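Local coordinates for hypothetical protein TTHA1606 (Thermus thermophilus, PDB 2YYB), which is of unknown function but, as a member of the GTP cyclohydrolase I type 2/NIF3 family, probably binds a pair of divalent metal ions, at residues Y9-Y13 / H224-F229; Y13-F19 / P99-E105; S170-T174 / F185-K191. All coordinates share one frame; numbering follows the deposited sequence.

Contact 1 (Y9-Y13 / H224-F229); sequences YLDAY and HLEARF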
loop_
_atom_site.group_PDB
_atom_site.type_symbol
_atom_site.label_atom_id
_atom_site.label_comp_id
_atom_site.label_asym_id
_atom_site.label_seq_id
_atom_site.Cartn_x
_atom_site.Cartn_y
_atom_site.Cartn_z
ATOM N N TYR A 9 -2.238 -35.428 -0.835
ATOM C CA TYR A 9 -1.449 -35.796 -1.998
ATOM C C TYR A 9 -1.476 -34.678 -3.030
ATOM O O TYR A 9 -0.421 -34.195 -3.450
ATOM C CB TYR A 9 -1.982 -37.066 -2.642
ATOM C CG TYR A 9 -1.250 -37.432 -3.919
ATOM C CD1 TYR A 9 0.062 -37.940 -3.882
ATOM C CD2 TYR A 9 -1.870 -37.296 -5.166
ATOM C CE1 TYR A 9 0.736 -38.312 -5.065
ATOM C CE2 TYR A 9 -1.205 -37.662 -6.344
ATOM C CZ TYR A 9 0.094 -38.170 -6.283
ATOM O OH TYR A 9 0.733 -38.545 -7.442
ATOM N N LEU A 10 -2.677 -34.262 -3.436
ATOM C CA LEU A 10 -2.816 -33.202 -4.431
ATOM C C LEU A 10 -2.079 -31.920 -4.071
ATOM O O LEU A 10 -1.392 -31.344 -4.912
ATOM C CB LEU A 10 -4.288 -32.911 -4.689
ATOM C CG LEU A 10 -4.955 -34.075 -5.423
ATOM C CD1 LEU A 10 -6.436 -33.784 -5.649
ATOM C CD2 LEU A 10 -4.239 -34.288 -6.747
ATOM N N ASP A 11 -2.205 -31.473 -2.831
ATOM C CA ASP A 11 -1.510 -30.263 -2.427
ATOM C C ASP A 11 -0.007 -30.495 -2.608
ATOM O O ASP A 11 0.746 -29.587 -2.979
ATOM C CB ASP A 11 -1.817 -29.936 -0.968
ATOM C CG ASP A 11 -3.277 -29.562 -0.743
ATOM O OD1 ASP A 11 -3.708 -29.567 0.423
ATOM O OD2 ASP A 11 -3.994 -29.253 -1.722
ATOM N N ALA A 12 0.421 -31.726 -2.362
ATOM C CA ALA A 12 1.829 -32.077 -2.483
ATOM C C ALA A 12 2.268 -32.127 -3.938
ATOM O O ALA A 12 3.212 -31.438 -4.336
ATOM C CB ALA A 12 2.080 -33.420 -1.830
ATOM N N TYR A 13 1.564 -32.944 -4.715
ATOM C CA TYR A 13 1.848 -33.150 -6.125
ATOM C C TYR A 13 1.858 -31.874 -6.932
ATOM O O TYR A 13 2.687 -31.713 -7.821
ATOM C CB TYR A 13 0.825 -34.118 -6.721
ATOM C CG TYR A 13 1.061 -34.471 -8.171
ATOM C CD1 TYR A 13 2.193 -35.189 -8.568
ATOM C CD2 TYR A 13 0.144 -34.102 -9.144
ATOM C CE1 TYR A 13 2.397 -35.531 -9.908
ATOM C CE2 TYR A 13 0.331 -34.434 -10.481
ATOM C CZ TYR A 13 1.456 -35.148 -10.863
ATOM O OH TYR A 13 1.619 -35.481 -12.197
ATOM N N HIS A 224 -4.158 -39.071 -13.883
ATOM C CA HIS A 224 -3.016 -39.352 -13.032
ATOM C C HIS A 224 -3.514 -40.057 -11.784
ATOM O O HIS A 224 -2.986 -41.097 -11.403
ATOM C CB HIS A 224 -2.327 -38.049 -12.659
ATOM C CG HIS A 224 -1.207 -38.206 -11.682
ATOM N ND1 HIS A 224 -0.140 -39.047 -11.898
ATOM C CD2 HIS A 224 -0.951 -37.570 -10.514
ATOM C CE1 HIS A 224 0.728 -38.920 -10.910
ATOM N NE2 HIS A 224 0.260 -38.029 -10.057
ATOM N N LEU A 225 -4.553 -39.510 -11.162
ATOM C CA LEU A 225 -5.082 -40.110 -9.948
ATOM C C LEU A 225 -5.645 -41.504 -10.195
ATOM O O LEU A 225 -5.669 -42.314 -9.288
ATOM C CB LEU A 225 -6.151 -39.215 -9.310
ATOM C CG LEU A 225 -5.757 -37.803 -8.860
ATOM C CD1 LEU A 225 -7.012 -37.036 -8.460
ATOM C CD2 LEU A 225 -4.775 -37.856 -7.706
ATOM N N GLU A 226 -6.094 -41.796 -11.408
ATOM C CA GLU A 226 -6.633 -43.130 -11.685
ATOM C C GLU A 226 -5.511 -44.133 -11.888
ATOM O O GLU A 226 -5.690 -45.339 -11.700
ATOM C CB GLU A 226 -7.496 -43.135 -12.938
ATOM C CG GLU A 226 -8.008 -44.523 -13.294
ATOM C CD GLU A 226 -9.000 -44.503 -14.445
ATOM O OE1 GLU A 226 -9.876 -45.396 -14.494
ATOM O OE2 GLU A 226 -8.905 -43.596 -15.310
ATOM N N ALA A 227 -4.352 -43.620 -12.289
ATOM C CA ALA A 227 -3.198 -44.453 -12.537
ATOM C C ALA A 227 -2.557 -44.814 -11.226
ATOM O O ALA A 227 -2.046 -45.910 -11.062
ATOM C CB ALA A 227 -2.194 -43.712 -13.418
ATOM N N ARG A 228 -2.605 -43.893 -10.278
ATOM C CA ARG A 228 -1.962 -44.123 -9.000
ATOM C C ARG A 228 -2.876 -44.573 -7.861
ATOM O O ARG A 228 -2.389 -45.051 -6.833
ATOM C CB ARG A 228 -1.216 -42.859 -8.597
ATOM C CG ARG A 228 -0.452 -42.965 -7.322
ATOM C CD ARG A 228 -0.084 -41.588 -6.842
ATOM N NE ARG A 228 0.429 -41.602 -5.476
ATOM C CZ ARG A 228 1.705 -41.785 -5.151
ATOM N NH1 ARG A 228 2.621 -41.968 -6.100
ATOM N NH2 ARG A 228 2.058 -41.788 -3.870
ATOM N N PHE A 229 -4.188 -44.441 -8.031
ATOM C CA PHE A 229 -5.116 -44.826 -6.974
ATOM C C PHE A 229 -6.307 -45.596 -7.495
ATOM O O PHE A 229 -7.194 -45.966 -6.730
ATOM C CB PHE A 229 -5.628 -43.591 -6.240
ATOM C CG PHE A 229 -4.559 -42.814 -5.541
ATOM C CD1 PHE A 229 -3.857 -43.372 -4.488
ATOM C CD2 PHE A 229 -4.270 -41.509 -5.928
ATOM C CE1 PHE A 229 -2.879 -42.650 -3.825
ATOM C CE2 PHE A 229 -3.294 -40.779 -5.272
ATOM C CZ PHE A 229 -2.594 -41.347 -4.216
#
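Tyr9 fits into a hole on helix 216-229 bounded by His224, Leu225, Arg228 and Phe229, a knob-into-hole arrangement that illustrates how aromatic residues can join two helices whose backbones stay far apart. The short axes approach to 13.1 Å and run at 117° to each other, so long side chains must do the bridging. The close-packed part begins underneath, where CD2 of Leu10 meets CD2 of Leu225 at 3.7 Å; both leucines are buried and continue onto strand 60-63 through Phe60 and Ile62. Above them, Phe229 turns its edge to one face of the Tyr9 ring, with Phe229 CE2 3.8 Å from Tyr9 CD2, in a T-shaped pair. The methyl CD2 of Leu225 reaches the rim of the same ring near its plane. His224 has CG anti to its backbone N (chi1 175°), a setting that carries the imidazole out toward helix 3-13. There it meets Tyr13 coming from the opposite direction, and the two rings form an offset stack with centroids 4.1 Å apart and planes inclined by 22°. NE2 of His224, lying over the Tyr13 face, also hydrogen-bonds OH of Tyr9 at 2.7 Å. The outer margin is the solvent side. Exposed Arg228 stretches an extended chain across Tyr9 and lays its guanidinium nearly parallel to the phenol ring, NE standing 3.3 Å from Tyr9 CE1, with no hydrogen bond between the two side chains. One polar link is set in an otherwise aromatic cluster: the Tyr9 hydroxyl and the Tyr13 stack together hold the imidazole in place, and the positive charge of nearby Arg228 would probably make protonation of His224 less favourable.

Contact 2 (Y13-F19 / P99-E105); sequences YLRIQDF and PLDAHEE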
loop_
_atom_site.group_PDB
_atom_site.type_symbol
_atom_site.label_atom_id
_atom_site.label_comp_id
_atom_site.label_asym_id
_atom_site.label_seq_id
_atom_site.Cartn_x
_atom_site.Cartn_y
_atom_site.Cartn_z
ATOM N N TYR A 13 1.564 -32.944 -4.715
ATOM C CA TYR A 13 1.848 -33.150 -6.125
ATOM C C TYR A 13 1.858 -31.874 -6.932
ATOM O O TYR A 13 2.687 -31.713 -7.821
ATOM C CB TYR A 13 0.825 -34.118 -6.721
ATOM C CG TYR A 13 1.061 -34.471 -8.171
ATOM C CD1 TYR A 13 2.193 -35.189 -8.568
ATOM C CD2 TYR A 13 0.144 -34.102 -9.144
ATOM C CE1 TYR A 13 2.397 -35.531 -9.908
ATOM C CE2 TYR A 13 0.331 -34.434 -10.481
ATOM C CZ TYR A 13 1.456 -35.148 -10.863
ATOM O OH TYR A 13 1.619 -35.481 -12.197
ATOM N N LEU A 14 0.926 -30.974 -6.638
ATOM C CA LEU A 14 0.825 -29.709 -7.353
ATOM C C LEU A 14 1.644 -28.661 -6.621
ATOM O O LEU A 14 1.861 -27.565 -7.128
ATOM C CB LEU A 14 -0.642 -29.279 -7.430
ATOM C CG LEU A 14 -1.582 -30.325 -8.044
ATOM C CD1 LEU A 14 -3.027 -29.922 -7.817
ATOM C CD2 LEU A 14 -1.297 -30.469 -9.528
ATOM N N ARG A 15 2.121 -29.029 -5.433
ATOM C CA ARG A 15 2.901 -28.140 -4.580
ATOM C C ARG A 15 2.362 -26.716 -4.655
ATOM O O ARG A 15 3.028 -25.796 -5.107
ATOM C CB ARG A 15 4.396 -28.196 -4.941
ATOM C CG ARG A 15 4.720 -28.164 -6.417
ATOM C CD ARG A 15 6.100 -28.757 -6.677
ATOM N NE ARG A 15 6.207 -29.235 -8.053
ATOM C CZ ARG A 15 7.071 -30.159 -8.473
ATOM N NH1 ARG A 15 7.927 -30.722 -7.621
ATOM N NH2 ARG A 15 7.064 -30.541 -9.748
ATOM N N ILE A 16 1.135 -26.564 -4.184
ATOM C CA ILE A 16 0.441 -25.291 -4.191
ATOM C C ILE A 16 1.057 -24.244 -3.275
ATOM O O ILE A 16 0.615 -23.095 -3.259
ATOM C CB ILE A 16 -1.034 -25.492 -3.793
ATOM C CG1 ILE A 16 -1.119 -26.013 -2.351
ATOM C CG2 ILE A 16 -1.687 -26.482 -4.753
ATOM C CD1 ILE A 16 -2.521 -26.031 -1.775
ATOM N N GLN A 17 2.066 -24.631 -2.504
ATOM C CA GLN A 17 2.708 -23.675 -1.602
ATOM C C GLN A 17 3.678 -22.784 -2.382
ATOM O O GLN A 17 4.112 -21.736 -1.898
ATOM C CB GLN A 17 3.450 -24.397 -0.470
ATOM C CG GLN A 17 4.579 -25.310 -0.928
ATOM C CD GLN A 17 4.090 -26.625 -1.529
ATOM O OE1 GLN A 17 4.885 -27.418 -2.037
ATOM N NE2 GLN A 17 2.779 -26.863 -1.466
ATOM N N ASP A 18 3.997 -23.207 -3.599
ATOM C CA ASP A 18 4.904 -22.468 -4.460
ATOM C C ASP A 18 4.244 -21.303 -5.195
ATOM O O ASP A 18 4.929 -20.509 -5.840
ATOM C CB ASP A 18 5.526 -23.410 -5.490
ATOM C CG ASP A 18 6.538 -24.356 -4.881
ATOM O OD1 ASP A 18 7.099 -25.166 -5.643
ATOM O OD2 ASP A 18 6.773 -24.290 -3.653
ATOM N N PHE A 19 2.921 -21.197 -5.107
ATOM C CA PHE A 19 2.213 -20.118 -5.797
ATOM C C PHE A 19 1.358 -19.310 -4.825
ATOM O O PHE A 19 0.144 -19.191 -5.016
ATOM C CB PHE A 19 1.314 -20.691 -6.898
ATOM C CG PHE A 19 1.977 -21.751 -7.744
ATOM C CD1 PHE A 19 2.370 -22.970 -7.182
ATOM C CD2 PHE A 19 2.171 -21.550 -9.112
ATOM C CE1 PHE A 19 2.937 -23.970 -7.965
ATOM C CE2 PHE A 19 2.741 -22.549 -9.909
ATOM C CZ PHE A 19 3.122 -23.762 -9.331
ATOM N N PRO A 99 -1.081 -23.356 -10.157
ATOM C CA PRO A 99 -0.313 -24.596 -10.051
ATOM C C PRO A 99 -0.682 -25.676 -11.061
ATOM O O PRO A 99 0.167 -26.480 -11.440
ATOM C CB PRO A 99 -0.536 -25.015 -8.602
ATOM C CG PRO A 99 -1.866 -24.452 -8.292
ATOM C CD PRO A 99 -1.826 -23.096 -8.917
ATOM N N LEU A 100 -1.937 -25.694 -11.505
ATOM C CA LEU A 100 -2.366 -26.684 -12.488
ATOM C C LEU A 100 -1.945 -26.148 -13.843
ATOM O O LEU A 100 -1.729 -26.904 -14.788
ATOM C CB LEU A 100 -3.891 -26.861 -12.472
ATOM C CG LEU A 100 -4.501 -28.224 -12.837
ATOM C CD1 LEU A 100 -5.933 -28.020 -13.347
ATOM C CD2 LEU A 100 -3.675 -28.928 -13.890
ATOM N N ASP A 101 -1.851 -24.825 -13.940
ATOM C CA ASP A 101 -1.443 -24.179 -15.179
ATOM C C ASP A 101 0.028 -24.550 -15.452
ATOM O O ASP A 101 0.362 -25.065 -16.525
ATOM C CB ASP A 101 -1.634 -22.644 -15.064
ATOM C CG ASP A 101 -2.941 -22.157 -15.709
ATOM O OD1 ASP A 101 -3.524 -21.136 -15.285
ATOM O OD2 ASP A 101 -3.400 -22.796 -16.671
ATOM N N ALA A 102 0.877 -24.357 -14.444
ATOM C CA ALA A 102 2.315 -24.599 -14.543
ATOM C C ALA A 102 2.848 -26.017 -14.454
ATOM O O ALA A 102 3.866 -26.327 -15.062
ATOM C CB ALA A 102 3.040 -23.748 -13.512
ATOM N N HIS A 103 2.191 -26.877 -13.694
ATOM C CA HIS A 103 2.691 -28.238 -13.530
ATOM C C HIS A 103 3.297 -28.840 -14.799
ATOM O O HIS A 103 2.653 -28.861 -15.854
ATOM C CB HIS A 103 1.591 -29.158 -13.015
ATOM C CG HIS A 103 2.116 -30.378 -12.331
ATOM N ND1 HIS A 103 2.469 -30.387 -10.999
ATOM C CD2 HIS A 103 2.410 -31.611 -12.809
ATOM C CE1 HIS A 103 2.959 -31.573 -10.686
ATOM N NE2 HIS A 103 2.935 -32.333 -11.767
ATOM N N GLU A 104 4.532 -29.344 -14.672
ATOM C CA GLU A 104 5.269 -29.957 -15.792
ATOM C C GLU A 104 4.772 -31.337 -16.243
ATOM O O GLU A 104 5.024 -31.738 -17.380
ATOM C CB GLU A 104 6.776 -30.060 -15.473
ATOM C CG GLU A 104 7.204 -31.314 -14.709
ATOM C CD GLU A 104 6.824 -31.275 -13.237
ATOM O OE1 GLU A 104 6.653 -32.366 -12.639
ATOM O OE2 GLU A 104 6.706 -30.159 -12.677
ATOM N N GLU A 105 4.078 -32.058 -15.362
ATOM C CA GLU A 105 3.554 -33.385 -15.692
ATOM C C GLU A 105 2.121 -33.379 -16.223
ATOM O O GLU A 105 1.845 -33.985 -17.253
ATOM C CB GLU A 105 3.634 -34.304 -14.466
ATOM C CG GLU A 105 4.955 -35.031 -14.307
ATOM C CD GLU A 105 5.201 -36.023 -15.439
ATOM O OE1 GLU A 105 6.289 -36.649 -15.467
ATOM O OE2 GLU A 105 4.303 -36.184 -16.303
#
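Phe19 lays one face of its ring over Pro99, and the orientation of this pair shows how a loop can be seated on the first turn of a short helix. Pro99 CA lies 3.7 Å from the centroid of the Phe19 ring and 17° off its normal, a CH-pi contact offset slightly toward the rim. Pro99 CB packs under the same ring, 3.7 Å from Phe19 CE1, while the methyl of Ala102 comes to the ring's edge, 3.8 Å from Phe19 CE2. At another side of the proline, about a right angle round from Phe19, Ile16 CG2 approaches Pro99 CG, and the carbonyl O of Leu14 lies 3.8 Å from Pro99 CB, its own CB a little farther off. The second aromatic meeting is turned differently. His103 comes over a face of Tyr13 with centroids 4.4 Å apart and planes at 41°, too inclined for a stack and too shallow for an edge-to-face pair; the two side chains cross at about a right angle. CB of Glu105 lies 3.3 Å from the hydroxyl OH of Tyr13, and CD2 of Leu14 reaches the imidazole obliquely. At the outer margin, the exposed Arg15 side chain runs straight out and then meets Glu104 across it. The glutamate, bent at chi2 (-75°), brings OE2 to the edge of the guanidinium, 3.0 Å from Arg15 NH2, in a salt bridge whose hydrogen bond is weak. Arg15, with positive phi, is the C-prime residue of a Schellman motif that ends helix 3-13, and the loop beyond it covers helix 98-102. That helix carries Asp101, a predicted ligand of a divalent metal ion, weakly hydrogen-bonded to His64; the arrangement is therefore that of a helix end and loop packed behind a probable NIF3-family metal site.

Contact 3 (S170-T174 / F185-K191); sequences SGSGT and FVTGEPK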
loop_
_atom_site.group_PDB
_atom_site.type_symbol
_atom_site.label_atom_id
_atom_site.label_comp_id
_atom_site.label_asym_id
_atom_site.label_seq_id
_atom_site.Cartn_x
_atom_site.Cartn_y
_atom_site.Cartn_z
ATOM N N SER A 170 -1.868 -20.931 -21.603
ATOM C CA SER A 170 -3.318 -21.057 -21.708
ATOM C C SER A 170 -4.120 -20.028 -20.921
ATOM O O SER A 170 -3.630 -19.417 -19.984
ATOM C CB SER A 170 -3.742 -22.462 -21.278
ATOM O OG SER A 170 -3.528 -22.652 -19.886
ATOM N N GLY A 171 -5.373 -19.858 -21.319
ATOM C CA GLY A 171 -6.247 -18.906 -20.658
ATOM C C GLY A 171 -6.051 -17.499 -21.188
ATOM O O GLY A 171 -6.140 -17.260 -22.389
ATOM N N SER A 172 -5.774 -16.570 -20.281
ATOM C CA SER A 172 -5.559 -15.168 -20.629
ATOM C C SER A 172 -4.095 -14.810 -20.510
ATOM O O SER A 172 -3.673 -14.254 -19.495
ATOM C CB SER A 172 -6.367 -14.241 -19.705
ATOM O OG SER A 172 -7.737 -14.224 -20.055
ATOM N N GLY A 173 -3.327 -15.102 -21.548
ATOM C CA GLY A 173 -1.913 -14.801 -21.489
ATOM C C GLY A 173 -1.491 -13.490 -22.116
ATOM O O GLY A 173 -0.341 -13.087 -21.966
ATOM N N THR A 174 -2.405 -12.813 -22.804
ATOM C CA THR A 174 -2.062 -11.546 -23.452
ATOM C C THR A 174 -1.264 -10.602 -22.574
ATOM O O THR A 174 -0.368 -9.919 -23.060
ATOM C CB THR A 174 -3.296 -10.782 -23.948
ATOM O OG1 THR A 174 -4.249 -10.671 -22.885
ATOM C CG2 THR A 174 -3.904 -11.482 -25.156
ATOM N N PHE A 185 3.297 -17.503 -30.344
ATOM C CA PHE A 185 2.781 -17.442 -28.988
ATOM C C PHE A 185 1.388 -18.053 -29.034
ATOM O O PHE A 185 0.560 -17.685 -29.876
ATOM C CB PHE A 185 2.716 -15.997 -28.506
ATOM C CG PHE A 185 2.104 -15.831 -27.136
ATOM C CD1 PHE A 185 2.646 -16.472 -26.031
ATOM C CD2 PHE A 185 1.007 -14.995 -26.946
ATOM C CE1 PHE A 185 2.104 -16.276 -24.757
ATOM C CE2 PHE A 185 0.469 -14.799 -25.680
ATOM C CZ PHE A 185 1.018 -15.440 -24.585
ATOM N N VAL A 186 1.153 -19.007 -28.142
ATOM C CA VAL A 186 -0.119 -19.698 -28.062
ATOM C C VAL A 186 -0.804 -19.379 -26.751
ATOM O O VAL A 186 -0.204 -19.514 -25.691
ATOM C CB VAL A 186 0.073 -21.216 -28.108
ATOM C CG1 VAL A 186 -1.284 -21.917 -28.043
ATOM C CG2 VAL A 186 0.820 -21.602 -29.372
ATOM N N THR A 187 -2.056 -18.946 -26.820
ATOM C CA THR A 187 -2.806 -18.661 -25.610
ATOM C C THR A 187 -4.281 -18.873 -25.926
ATOM O O THR A 187 -4.619 -19.298 -27.033
ATOM C CB THR A 187 -2.517 -17.219 -25.076
ATOM O OG1 THR A 187 -3.009 -17.101 -23.735
ATOM C CG2 THR A 187 -3.165 -16.175 -25.949
ATOM N N GLY A 188 -5.167 -18.606 -24.977
ATOM C CA GLY A 188 -6.567 -18.830 -25.266
ATOM C C GLY A 188 -7.438 -17.639 -25.618
ATOM O O GLY A 188 -8.088 -17.632 -26.652
ATOM N N GLU A 189 -7.450 -16.621 -24.766
ATOM C CA GLU A 189 -8.326 -15.478 -24.986
ATOM C C GLU A 189 -7.660 -14.241 -25.570
ATOM O O GLU A 189 -6.636 -13.779 -25.065
ATOM C CB GLU A 189 -9.027 -15.123 -23.667
ATOM C CG GLU A 189 -10.491 -14.739 -23.834
ATOM C CD GLU A 189 -11.285 -14.790 -22.516
ATOM O OE1 GLU A 189 -12.527 -14.615 -22.550
ATOM O OE2 GLU A 189 -10.672 -15.008 -21.450
ATOM N N PRO A 190 -8.240 -13.690 -26.650
ATOM C CA PRO A 190 -7.754 -12.500 -27.349
ATOM C C PRO A 190 -8.282 -11.201 -26.722
ATOM O O PRO A 190 -9.452 -11.113 -26.345
ATOM C CB PRO A 190 -8.299 -12.699 -28.754
ATOM C CG PRO A 190 -9.646 -13.244 -28.480
ATOM C CD PRO A 190 -9.339 -14.305 -27.417
ATOM N N LYS A 191 -7.425 -10.193 -26.628
ATOM C CA LYS A 191 -7.820 -8.903 -26.070
ATOM C C LYS A 191 -7.655 -7.779 -27.094
ATOM O O LYS A 191 -6.618 -7.666 -27.742
ATOM C CB LYS A 191 -6.984 -8.589 -24.824
ATOM C CG LYS A 191 -7.568 -9.130 -23.527
ATOM C CD LYS A 191 -6.615 -8.979 -22.312
ATOM C CE LYS A 191 -6.155 -7.537 -22.059
ATOM N NZ LYS A 191 -7.275 -6.539 -21.954
#
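Phe185 presents the edge of its ring to Gly173, whose carbonyl O lies near the ring plane, 3.8 Å from CZ; the ring is otherwise embedded among Ile167, Val169, Leu177, Val180 and Val205. The flat carboxylate of Glu189 lies at the other end of the contact, beside Ser172 and His210, and its OE1 accepts a hydrogen bond from the backbone N of His192 of the second subunit. Between these groups the backbones interlock through a single oxygen. Gly171 O takes the N-H of Glu189 at 2.8 Å, a fairly straight bond (158°) with the donor tilted 24° from the carbonyl plane, and a weak second one from Gly188 N at 3.1 Å. Thr187 supplies the next link. Its chi1 of -166° swings OG1 away from the Thr187 backbone N, and the hydroxyl accepts a hydrogen bond from Gly173 N at 3.0 Å while it is also bonded to Val169 O, so one buried hydroxyl ties the end of strand 184-187 both to the end of strand 166-169 and to the loop that leaves it. Gly173, lacking a side chain, lets its backbone come close against Thr187 and Phe185. Farther out, Thr174 rests its CG2 methyl on Glu189 O at 3.6 Å, and the aliphatic part of Lys191 crosses the threonine obliquely before NZ bonds Ser193. The loop and turn follow the carboxyl ends of parallel neighbouring strands 166-169 and 184-187, the edge of an alpha/beta sheet where binding sites commonly lie. Consistent with this, Ser170 touches Asp101 and Glu214, and Glu189 touches His210, all three predicted metal ligands.

Contacts 1 and 2 share Tyr13, whose ring lies between two histidines, and both hold the end of helix 3-13; they are partly buried, with exposed arginines at their margins. Contact 3 is the buried one, on the other side of the chain's centre from contact 1. Their chemistry follows their place: contact 1 joins two helices through aromatic rings, contact 2 sets a loop on a helix by ring and proline packing with a salt bridge outside, and contact 3 joins backbone to backbone and hydroxyl. Contacts 2 and 3 meet where Asp101 touches Ser170, beside the predicted metal site, whereas contact 1 lies away from it.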